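Long-range contacts in CmeC (Campylobacter jejuni, PDB 4MT4), which probably forms the outer-membrane exit duct of an efflux system, a trimeric channel with a beta barrel and a long helical tunnel: residues Ala12-Asp17 / Ser266-Gln271; Ile65-Ala70 / Ala143-Tyr148; Thr162-Val167 / Gln251-Lys256; Tyr287-Ala292 / Leu346-Lys351. All blocks are in the same frame, centred on the assembly; numbering follows the deposited sequence.

Contact 1: residues Ala12-Asp17 / Ser266-Gln271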
# COMPACT_ATOMS: atom_id res chain seq x y z
N ALA B 12 -27.77 11.34 -3.24
CA ALA B 12 -27.75 10.00 -2.66
C ALA B 12 -29.14 9.67 -2.14
O ALA B 12 -29.60 10.25 -1.16
CB ALA B 12 -26.71 9.91 -1.55
N ASN B 13 -29.80 8.73 -2.80
CA ASN B 13 -31.16 8.35 -2.45
C ASN B 13 -31.21 7.02 -1.71
O ASN B 13 -30.82 5.98 -2.25
CB ASN B 13 -32.04 8.29 -3.70
CG ASN B 13 -32.15 9.63 -4.40
OD1 ASN B 13 -31.94 9.74 -5.60
ND2 ASN B 13 -32.48 10.67 -3.63
N TYR B 14 -31.70 7.05 -0.48
CA TYR B 14 -31.79 5.86 0.35
C TYR B 14 -32.91 5.99 1.38
O TYR B 14 -33.32 7.11 1.72
CB TYR B 14 -30.46 5.58 1.06
CG TYR B 14 -29.97 6.72 1.93
CD1 TYR B 14 -29.20 7.75 1.40
CD2 TYR B 14 -30.29 6.76 3.28
CE1 TYR B 14 -28.76 8.79 2.20
CE2 TYR B 14 -29.85 7.80 4.08
CZ TYR B 14 -29.08 8.81 3.54
OH TYR B 14 -28.64 9.85 4.33
N SER B 15 -33.42 4.86 1.85
CA SER B 15 -34.48 4.86 2.85
C SER B 15 -33.91 4.69 4.25
O SER B 15 -32.91 3.99 4.44
CB SER B 15 -35.49 3.75 2.55
OG SER B 15 -35.99 3.85 1.23
N ILE B 16 -34.53 5.33 5.23
CA ILE B 16 -34.10 5.19 6.62
C ILE B 16 -34.89 4.09 7.33
O ILE B 16 -36.07 3.88 7.05
CB ILE B 16 -34.25 6.52 7.40
CG1 ILE B 16 -35.72 6.96 7.44
CG2 ILE B 16 -33.38 7.60 6.79
CD1 ILE B 16 -35.94 8.24 8.21
N ASP B 17 -34.22 3.40 8.24
CA ASP B 17 -34.84 2.29 8.96
C ASP B 17 -34.08 1.99 10.25
O ASP B 17 -32.97 1.47 10.21
CB ASP B 17 -34.89 1.04 8.08
CG ASP B 17 -35.41 -0.18 8.81
OD1 ASP B 17 -36.31 -0.03 9.67
OD2 ASP B 17 -34.92 -1.29 8.53
N SER B 266 -30.13 10.38 8.19
CA SER B 266 -30.65 11.06 7.01
C SER B 266 -29.65 12.08 6.49
O SER B 266 -29.80 12.62 5.39
CB SER B 266 -31.99 11.73 7.32
OG SER B 266 -31.83 12.75 8.29
N THR B 267 -28.63 12.35 7.30
CA THR B 267 -27.58 13.30 6.94
C THR B 267 -26.20 12.65 7.03
O THR B 267 -25.24 13.28 7.48
CB THR B 267 -27.60 14.54 7.84
OG1 THR B 267 -27.47 14.14 9.21
CG2 THR B 267 -28.90 15.31 7.68
N ILE B 268 -26.10 11.40 6.59
CA ILE B 268 -24.87 10.63 6.70
C ILE B 268 -23.75 11.22 5.83
O ILE B 268 -22.57 11.07 6.12
CB ILE B 268 -25.10 9.15 6.33
CG1 ILE B 268 -23.86 8.31 6.65
CG2 ILE B 268 -25.49 9.02 4.86
CD1 ILE B 268 -23.47 8.33 8.10
N LEU B 269 -24.14 11.92 4.76
CA LEU B 269 -23.18 12.53 3.86
C LEU B 269 -22.47 13.69 4.54
O LEU B 269 -21.32 14.01 4.21
CB LEU B 269 -23.87 13.01 2.58
CG LEU B 269 -23.83 12.09 1.36
CD1 LEU B 269 -24.45 10.73 1.66
CD2 LEU B 269 -24.52 12.75 0.18
N LEU B 270 -23.15 14.32 5.49
CA LEU B 270 -22.59 15.47 6.19
C LEU B 270 -21.94 15.07 7.51
O LEU B 270 -21.44 15.93 8.24
CB LEU B 270 -23.69 16.51 6.46
CG LEU B 270 -24.45 17.04 5.25
CD1 LEU B 270 -25.57 17.97 5.70
CD2 LEU B 270 -23.52 17.75 4.29
N GLN B 271 -21.94 13.78 7.82
CA GLN B 271 -21.46 13.32 9.11
C GLN B 271 -20.21 12.44 9.03
O GLN B 271 -19.60 12.12 10.06
CB GLN B 271 -22.57 12.57 9.84
CG GLN B 271 -23.69 13.48 10.33
CD GLN B 271 -24.88 12.72 10.84
OE1 GLN B 271 -25.19 11.63 10.36
NE2 GLN B 271 -25.57 13.28 11.83
O HOH W 1 -26.96 11.86 3.50
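A12, Y14 and I16, every second residue of 12-17, direct their CB atoms at 266-271, whereas N13 and S15 make no contact with it. The burden falls on Y14. Its CG sits in the crowded position between the backbone N and the carbonyl carbon (chi1 58°), and the ring stands nearly perpendicular at chi2, so that the phenol reaches across to the loop hydroxyl first. The OH accepts a hydrogen bond from a water at 2.7 Å, and the same water takes up the backbone N of L269 at 3.1 Å; the water lies in the ring plane, at its edge, and bridges side chain and main chain. A further hydrogen bond joins the hydroxyl to the carbonyl of S265, so two bonds fix its place. Beside them, I268 packs tightly, its CG2 lying 3.3 Å from Y14 OH and approaching the ring obliquely. With CG1 anti to the backbone N (chi1 -171°), I268 presents chiefly CG2 to Y14; the end of the side chain leads away from 12-17, and I268 packs on F366 and I369 of helix 339-405. L269 straddles the small A12: both CD1 and CD2 lie 4.0 Å from A12 CB. At the other end, I16 CG2 touches S266 CB more loosely. The backbone of S15 meanwhile bonds to N241 and Y245 of the second subunit. This is the N-terminal strap along the outside of the helical body, consistent with lipoprotein members of the outer membrane factor family.

Contact 2: residues Ile65-Ala70 / Ala143-Tyr148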
# COMPACT_ATOMS: atom_id res chain seq x y z
N ILE B 65 0.15 18.04 9.73
CA ILE B 65 1.15 18.68 8.89
C ILE B 65 0.68 18.77 7.45
O ILE B 65 0.88 19.79 6.78
CB ILE B 65 2.49 17.93 8.96
CG1 ILE B 65 3.05 17.96 10.38
CG2 ILE B 65 3.50 18.52 7.99
CD1 ILE B 65 4.26 17.07 10.59
N HIS B 66 0.05 17.70 6.97
CA HIS B 66 -0.51 17.67 5.62
C HIS B 66 -1.53 18.79 5.44
O HIS B 66 -1.64 19.37 4.35
CB HIS B 66 -1.17 16.32 5.35
CG HIS B 66 -0.20 15.18 5.22
ND1 HIS B 66 1.11 15.37 4.83
CD2 HIS B 66 -0.35 13.86 5.44
CE1 HIS B 66 1.73 14.20 4.81
NE2 HIS B 66 0.87 13.27 5.18
N MET B 67 -2.26 19.10 6.50
CA MET B 67 -3.23 20.19 6.49
C MET B 67 -2.52 21.55 6.40
O MET B 67 -2.96 22.44 5.67
CB MET B 67 -4.11 20.13 7.74
CG MET B 67 -5.12 21.26 7.86
SD MET B 67 -6.16 21.06 9.32
CE MET B 67 -4.93 20.94 10.61
N GLU B 68 -1.43 21.69 7.15
CA GLU B 68 -0.65 22.92 7.15
C GLU B 68 0.04 23.12 5.80
O GLU B 68 0.21 24.25 5.34
CB GLU B 68 0.39 22.90 8.27
CG GLU B 68 -0.21 22.97 9.67
CD GLU B 68 0.84 22.92 10.76
OE1 GLU B 68 1.64 21.96 10.78
OE2 GLU B 68 0.88 23.86 11.59
N GLN B 69 0.44 22.02 5.18
CA GLN B 69 1.05 22.06 3.85
C GLN B 69 0.05 22.55 2.81
O GLN B 69 0.40 23.32 1.91
CB GLN B 69 1.59 20.68 3.47
CG GLN B 69 2.81 20.24 4.26
CD GLN B 69 3.13 18.77 4.08
OE1 GLN B 69 2.25 17.97 3.78
NE2 GLN B 69 4.40 18.42 4.25
N ALA B 70 -1.19 22.10 2.94
CA ALA B 70 -2.26 22.51 2.03
C ALA B 70 -2.57 23.99 2.20
O ALA B 70 -2.90 24.68 1.24
CB ALA B 70 -3.51 21.67 2.26
N ALA B 143 -10.18 19.69 1.93
CA ALA B 143 -10.07 18.24 1.87
C ALA B 143 -9.06 17.74 2.90
O ALA B 143 -9.24 16.68 3.49
CB ALA B 143 -9.68 17.79 0.47
N SER B 144 -8.01 18.52 3.11
CA SER B 144 -6.98 18.17 4.08
C SER B 144 -7.52 18.29 5.51
O SER B 144 -7.07 17.58 6.41
CB SER B 144 -5.74 19.06 3.91
OG SER B 144 -6.03 20.41 4.25
N GLU B 145 -8.48 19.19 5.70
CA GLU B 145 -9.11 19.35 7.00
C GLU B 145 -10.00 18.15 7.32
O GLU B 145 -10.00 17.64 8.44
CB GLU B 145 -9.94 20.64 7.05
CG GLU B 145 -9.11 21.91 7.15
CD GLU B 145 -9.97 23.15 7.30
OE1 GLU B 145 -10.93 23.31 6.51
OE2 GLU B 145 -9.69 23.96 8.21
N TYR B 146 -10.76 17.71 6.32
CA TYR B 146 -11.61 16.54 6.46
C TYR B 146 -10.78 15.27 6.59
O TYR B 146 -11.18 14.32 7.27
CB TYR B 146 -12.56 16.43 5.27
CG TYR B 146 -13.59 17.54 5.19
CD1 TYR B 146 -14.14 18.08 6.35
CD2 TYR B 146 -14.01 18.04 3.97
CE1 TYR B 146 -15.07 19.10 6.28
CE2 TYR B 146 -14.94 19.05 3.89
CZ TYR B 146 -15.47 19.58 5.05
OH TYR B 146 -16.40 20.59 4.99
N ASP B 147 -9.62 15.26 5.94
CA ASP B 147 -8.68 14.15 6.05
C ASP B 147 -8.10 14.07 7.46
O ASP B 147 -7.80 12.99 7.96
CB ASP B 147 -7.56 14.27 5.03
CG ASP B 147 -7.97 13.82 3.64
OD1 ASP B 147 -8.98 13.09 3.53
OD2 ASP B 147 -7.29 14.19 2.66
N TYR B 148 -7.94 15.23 8.09
CA TYR B 148 -7.44 15.28 9.46
C TYR B 148 -8.49 14.75 10.44
O TYR B 148 -8.17 14.03 11.38
CB TYR B 148 -7.04 16.70 9.85
CG TYR B 148 -6.68 16.86 11.31
CD1 TYR B 148 -5.45 16.41 11.79
CD2 TYR B 148 -7.56 17.44 12.21
CE1 TYR B 148 -5.11 16.55 13.12
CE2 TYR B 148 -7.23 17.58 13.55
CZ TYR B 148 -6.00 17.13 14.00
OH TYR B 148 -5.67 17.27 15.33
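M67 shows how a flexible thioether can fill the groove between two helices of almost opposite direction, here at 172° with segment axes 8.6 Å apart. At its root the backbones come close, M67 CA lying 4.9 Å from S144 CA. CG is anti to the backbone N, which carries the chain past S144 to E145. CB passes S144 OG, and CG lies 3.8 Å from that same oxygen. SD, reached through an extended chi2, rests on the aliphatic part of E145, 3.8 Å from its CG. A bend at chi3 (55°) then carries CE over one face of the Y148 ring, while the sulfur itself stands obliquely, 5.3 Å from the ring centroid: a Met-aromatic contact. I460 of helix 456-463 packs against M67, E145 and Y148 alike.

S144 forms the tight spot. Its OG, in the crowded position, lies 3.4 Å from A70 CB, yet its hydrogen bond goes back to the carbonyl of F141 in its own helix. The carboxylate of E145 likewise turns elsewhere, to S457. S144 packed against A70 and the backbone of M67, with the M67 side chain running on beside it, characterises this close antiparallel helix packing within the helical tunnel of the TolC-like fold.

Contact 3: residues Thr162-Val167 / Gln251-Lys256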
# COMPACT_ATOMS: atom_id res chain seq x y z
N THR B 162 -7.78 -1.28 20.37
CA THR B 162 -6.53 -1.93 20.77
C THR B 162 -6.51 -2.12 22.28
O THR B 162 -6.04 -3.14 22.79
CB THR B 162 -5.30 -1.12 20.32
OG1 THR B 162 -5.27 -1.05 18.89
CG2 THR B 162 -4.01 -1.77 20.82
N TYR B 163 -7.03 -1.12 22.99
CA TYR B 163 -7.15 -1.19 24.44
C TYR B 163 -8.01 -2.37 24.86
O TYR B 163 -7.63 -3.14 25.75
CB TYR B 163 -7.74 0.11 25.00
CG TYR B 163 -8.15 0.04 26.46
CD1 TYR B 163 -7.22 0.22 27.47
CD2 TYR B 163 -9.47 -0.19 26.81
CE1 TYR B 163 -7.59 0.16 28.80
CE2 TYR B 163 -9.85 -0.25 28.14
CZ TYR B 163 -8.91 -0.08 29.13
OH TYR B 163 -9.28 -0.14 30.46
N PHE B 164 -9.16 -2.51 24.22
CA PHE B 164 -10.11 -3.57 24.54
C PHE B 164 -9.57 -4.95 24.16
O PHE B 164 -9.85 -5.94 24.84
CB PHE B 164 -11.44 -3.31 23.83
CG PHE B 164 -12.34 -2.35 24.57
CD1 PHE B 164 -12.41 -2.38 25.95
CD2 PHE B 164 -13.09 -1.41 23.87
CE1 PHE B 164 -13.23 -1.49 26.63
CE2 PHE B 164 -13.90 -0.52 24.55
CZ PHE B 164 -13.97 -0.56 25.93
N ASN B 165 -8.81 -5.01 23.07
CA ASN B 165 -8.14 -6.25 22.68
C ASN B 165 -7.06 -6.61 23.69
O ASN B 165 -6.77 -7.79 23.91
CB ASN B 165 -7.54 -6.13 21.28
CG ASN B 165 -8.59 -6.19 20.19
OD1 ASN B 165 -9.68 -6.73 20.39
ND2 ASN B 165 -8.26 -5.65 19.02
N LEU B 166 -6.46 -5.59 24.30
CA LEU B 166 -5.44 -5.80 25.32
C LEU B 166 -6.07 -6.33 26.61
O LEU B 166 -5.55 -7.26 27.22
CB LEU B 166 -4.69 -4.51 25.60
CG LEU B 166 -3.68 -4.57 26.75
CD1 LEU B 166 -2.60 -5.61 26.46
CD2 LEU B 166 -3.07 -3.21 27.02
N VAL B 167 -7.18 -5.72 27.01
CA VAL B 167 -7.91 -6.16 28.20
C VAL B 167 -8.43 -7.58 28.00
O VAL B 167 -8.43 -8.39 28.93
CB VAL B 167 -9.09 -5.22 28.53
CG1 VAL B 167 -9.80 -5.68 29.79
CG2 VAL B 167 -8.61 -3.79 28.68
N GLN B 251 -9.33 -1.69 33.00
CA GLN B 251 -10.58 -1.93 33.70
C GLN B 251 -11.48 -2.85 32.88
O GLN B 251 -11.65 -2.65 31.68
CB GLN B 251 -11.30 -0.60 33.97
CG GLN B 251 -12.76 -0.74 34.36
CD GLN B 251 -13.45 0.60 34.50
OE1 GLN B 251 -12.96 1.50 35.18
NE2 GLN B 251 -14.61 0.74 33.86
N VAL B 252 -12.04 -3.86 33.54
CA VAL B 252 -12.92 -4.83 32.88
C VAL B 252 -14.17 -4.17 32.31
O VAL B 252 -14.80 -3.33 32.97
CB VAL B 252 -13.33 -5.96 33.86
CG1 VAL B 252 -14.63 -6.63 33.43
CG2 VAL B 252 -12.21 -6.98 34.00
N PHE B 253 -14.52 -4.54 31.08
CA PHE B 253 -15.72 -4.02 30.44
C PHE B 253 -16.97 -4.69 30.98
O PHE B 253 -17.10 -5.91 30.96
CB PHE B 253 -15.64 -4.22 28.92
CG PHE B 253 -16.90 -3.85 28.19
CD1 PHE B 253 -17.17 -2.52 27.90
CD2 PHE B 253 -17.80 -4.82 27.79
CE1 PHE B 253 -18.33 -2.17 27.22
CE2 PHE B 253 -18.96 -4.48 27.12
CZ PHE B 253 -19.22 -3.15 26.83
N ASN B 254 -17.90 -3.87 31.47
CA ASN B 254 -19.19 -4.36 31.94
C ASN B 254 -20.32 -3.93 31.02
O ASN B 254 -20.38 -2.78 30.59
CB ASN B 254 -19.45 -3.89 33.37
CG ASN B 254 -19.03 -4.91 34.41
OD1 ASN B 254 -18.45 -5.95 34.08
ND2 ASN B 254 -19.33 -4.63 35.67
N LEU B 255 -21.22 -4.86 30.73
CA LEU B 255 -22.29 -4.64 29.77
C LEU B 255 -23.25 -3.55 30.22
O LEU B 255 -23.95 -3.69 31.22
CB LEU B 255 -23.05 -5.94 29.50
CG LEU B 255 -24.05 -6.00 28.34
CD1 LEU B 255 -25.45 -5.56 28.77
CD2 LEU B 255 -23.56 -5.19 27.15
N LYS B 256 -23.27 -2.45 29.47
CA LYS B 256 -24.26 -1.40 29.65
C LYS B 256 -24.91 -1.11 28.31
O LYS B 256 -24.59 -1.75 27.31
CB LYS B 256 -23.62 -0.13 30.22
CG LYS B 256 -22.47 0.42 29.40
CD LYS B 256 -21.93 1.72 29.96
CE LYS B 256 -22.96 2.84 29.84
NZ LYS B 256 -22.40 4.15 30.29
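Two aromatic neighbours on one helical turn are sent different ways by their first torsions: Y163 has CG anti to the backbone N (chi1 169°), whereas F164 has CG beside that N. On the loop, F253, whose CB points to the helix, has CG anti to its own N. The tip of Y163 meets the first residue of 251-256, where the backbone N of Q251 donates a hydrogen bond to Y163 OH, 3.0 Å long and bent to 142° at the hydrogen. The hydroxyl is also hydrogen-bonded to the carboxylate of D43, so it joins two partners from separate parts of the chain, and the nearby negative charge would be expected to polarise the phenol. The Y163 ring is steadied from within the helix, for V167 CG2 lies over one face, offset toward the rim. The other branch of V167 faces the loop, its CG1 being 4.0 Å from Q251 O. Here the loop between helices 240-245 and 273-293 packs on the outside of long helices 129-195 and 411-445, consistent with the equatorial region of TolC-like channels. Besides the polar bond, F164 and F253 meet obliquely, with planes at 75° and centroids 5.8 Å apart; the closest atoms are F164 CZ and F253 CD1, at 4.2 Å. F164 also has an edge-to-face partner in F41, and it packs on L46 and A436. The side chain of Q251 extends away from the helix, and its NE2 bonds to the carbonyl of D42.

Contact 4: residues Tyr287-Ala292 / Leu346-Lys351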
# COMPACT_ATOMS: atom_id res chain seq x y z
N TYR B 287 -12.37 22.48 -10.68
CA TYR B 287 -11.80 23.81 -10.86
C TYR B 287 -10.60 23.76 -11.81
O TYR B 287 -10.35 24.70 -12.56
CB TYR B 287 -11.38 24.40 -9.51
CG TYR B 287 -12.52 25.01 -8.72
CD1 TYR B 287 -13.42 25.88 -9.32
CD2 TYR B 287 -12.70 24.70 -7.38
CE1 TYR B 287 -14.46 26.44 -8.61
CE2 TYR B 287 -13.75 25.24 -6.65
CZ TYR B 287 -14.62 26.11 -7.27
OH TYR B 287 -15.66 26.65 -6.54
N LEU B 288 -9.86 22.66 -11.75
CA LEU B 288 -8.68 22.48 -12.59
C LEU B 288 -9.04 22.24 -14.04
O LEU B 288 -8.21 22.42 -14.94
CB LEU B 288 -7.82 21.33 -12.06
CG LEU B 288 -7.13 21.60 -10.72
CD1 LEU B 288 -6.31 20.40 -10.29
CD2 LEU B 288 -6.28 22.85 -10.80
N VAL B 289 -10.28 21.83 -14.28
CA VAL B 289 -10.79 21.70 -15.64
C VAL B 289 -10.88 23.09 -16.26
O VAL B 289 -10.50 23.30 -17.42
CB VAL B 289 -12.17 21.02 -15.68
CG1 VAL B 289 -12.77 21.10 -17.08
CG2 VAL B 289 -12.06 19.57 -15.22
N GLY B 290 -11.37 24.05 -15.48
CA GLY B 290 -11.46 25.43 -15.92
C GLY B 290 -10.10 26.02 -16.23
O GLY B 290 -9.94 26.72 -17.23
N VAL B 291 -9.13 25.74 -15.37
CA VAL B 291 -7.76 26.21 -15.56
C VAL B 291 -7.18 25.71 -16.88
O VAL B 291 -6.52 26.46 -17.61
CB VAL B 291 -6.84 25.74 -14.41
CG1 VAL B 291 -5.39 26.11 -14.69
CG2 VAL B 291 -7.30 26.34 -13.09
N ALA B 292 -7.45 24.45 -17.19
CA ALA B 292 -6.94 23.82 -18.40
C ALA B 292 -7.58 24.42 -19.65
O ALA B 292 -6.95 24.51 -20.70
CB ALA B 292 -7.17 22.32 -18.36
N LEU B 346 -7.46 15.48 -20.54
CA LEU B 346 -6.74 14.91 -19.41
C LEU B 346 -7.26 15.47 -18.09
O LEU B 346 -7.39 14.74 -17.10
CB LEU B 346 -5.24 15.17 -19.54
CG LEU B 346 -4.31 14.45 -18.56
CD1 LEU B 346 -4.56 12.96 -18.60
CD2 LEU B 346 -2.85 14.77 -18.86
N ALA B 347 -7.56 16.77 -18.07
CA ALA B 347 -8.08 17.42 -16.88
C ALA B 347 -9.50 16.95 -16.57
O ALA B 347 -9.89 16.83 -15.40
CB ALA B 347 -8.05 18.93 -17.05
N LYS B 348 -10.27 16.69 -17.61
CA LYS B 348 -11.64 16.21 -17.45
C LYS B 348 -11.66 14.77 -16.97
O LYS B 348 -12.57 14.35 -16.27
CB LYS B 348 -12.41 16.35 -18.77
CG LYS B 348 -12.70 17.80 -19.16
CD LYS B 348 -12.97 17.96 -20.65
CE LYS B 348 -14.40 17.61 -21.02
NZ LYS B 348 -14.69 17.99 -22.44
N LEU B 349 -10.64 14.01 -17.36
CA LEU B 349 -10.50 12.62 -16.93
C LEU B 349 -10.05 12.54 -15.47
O LEU B 349 -10.42 11.62 -14.75
CB LEU B 349 -9.52 11.87 -17.83
CG LEU B 349 -10.00 11.63 -19.26
CD1 LEU B 349 -8.86 11.19 -20.16
CD2 LEU B 349 -11.13 10.61 -19.29
N ASN B 350 -9.26 13.52 -15.05
CA ASN B 350 -8.85 13.62 -13.65
C ASN B 350 -10.05 13.90 -12.76
O ASN B 350 -10.14 13.40 -11.64
CB ASN B 350 -7.80 14.72 -13.46
CG ASN B 350 -6.50 14.42 -14.19
OD1 ASN B 350 -6.28 13.30 -14.65
ND2 ASN B 350 -5.64 15.42 -14.30
N LYS B 351 -10.97 14.70 -13.27
CA LYS B 351 -12.22 14.98 -12.58
C LYS B 351 -13.08 13.73 -12.49
O LYS B 351 -13.68 13.45 -11.45
CB LYS B 351 -12.99 16.11 -13.27
CG LYS B 351 -14.35 16.37 -12.67
CD LYS B 351 -15.19 17.28 -13.56
CE LYS B 351 -16.61 17.39 -13.03
NZ LYS B 351 -17.47 18.24 -13.89
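The two helical segments run antiparallel almost exactly, at 179°, with their axes 8.6 Å apart and the CA atoms of V289 and A347 only 5.2 Å from each other. Such closeness rests on short side chains. A292 CB meets A347 CB at 3.7 Å, methyl against methyl, and the A347 methyl also approaches the carbonyl oxygen of L288 on the opposing backbone. V289 turns CG1 to K348 and CG2 to the A347 carbonyl and K351 CB. With CG1 anti to the backbone N (chi1 171°), that methyl lies 3.9 Å from K348 CG, the two side chains crossing at about a right angle. CG2 instead settles over the backbone, 3.5 Å from A347 O, and touches K351 CB at 4.1 Å. Both lysines thus give their aliphatic stems to the contact, but their ends part. K348 bends at chi3 and leads its end away, whereas the fully extended K351 reaches across to bond through NZ to N286, on the same helix as 287-292. P5 of the N-terminal segment packs on V289 and K351, and the second subunit approaches through E68 and Q69, which touch L349, L346 and N350. The helices are joined in sequence by strands 299-310 and 322-335, so this alanine-lined pairing is typical of the helical barrel that continues from the beta barrel in outer membrane factors.

How the contacts relate
Contacts 2 and 4 are two versions of one solution, close antiparallel helix pairs with no hydrogen bond between the paired segments, each joined in sequence through a pair of barrel strands; contact 2 is the more buried. They also supply complementary faces of the trimer, since Q69 of one subunit meets L346 and N350 of the next. Contact 3 shares helix 129-195 with contact 2, about 17 Å away at the nearest atoms, yet it sets a loop on the helix through a buried polar bond and aromatic rings. Contact 1 lies at the surface, pairs two irregular segments and adds a water bridge to its apolar contacts. Contacts 3 and 4, with centres 49 Å apart, lie on opposite sides of the chain's centre.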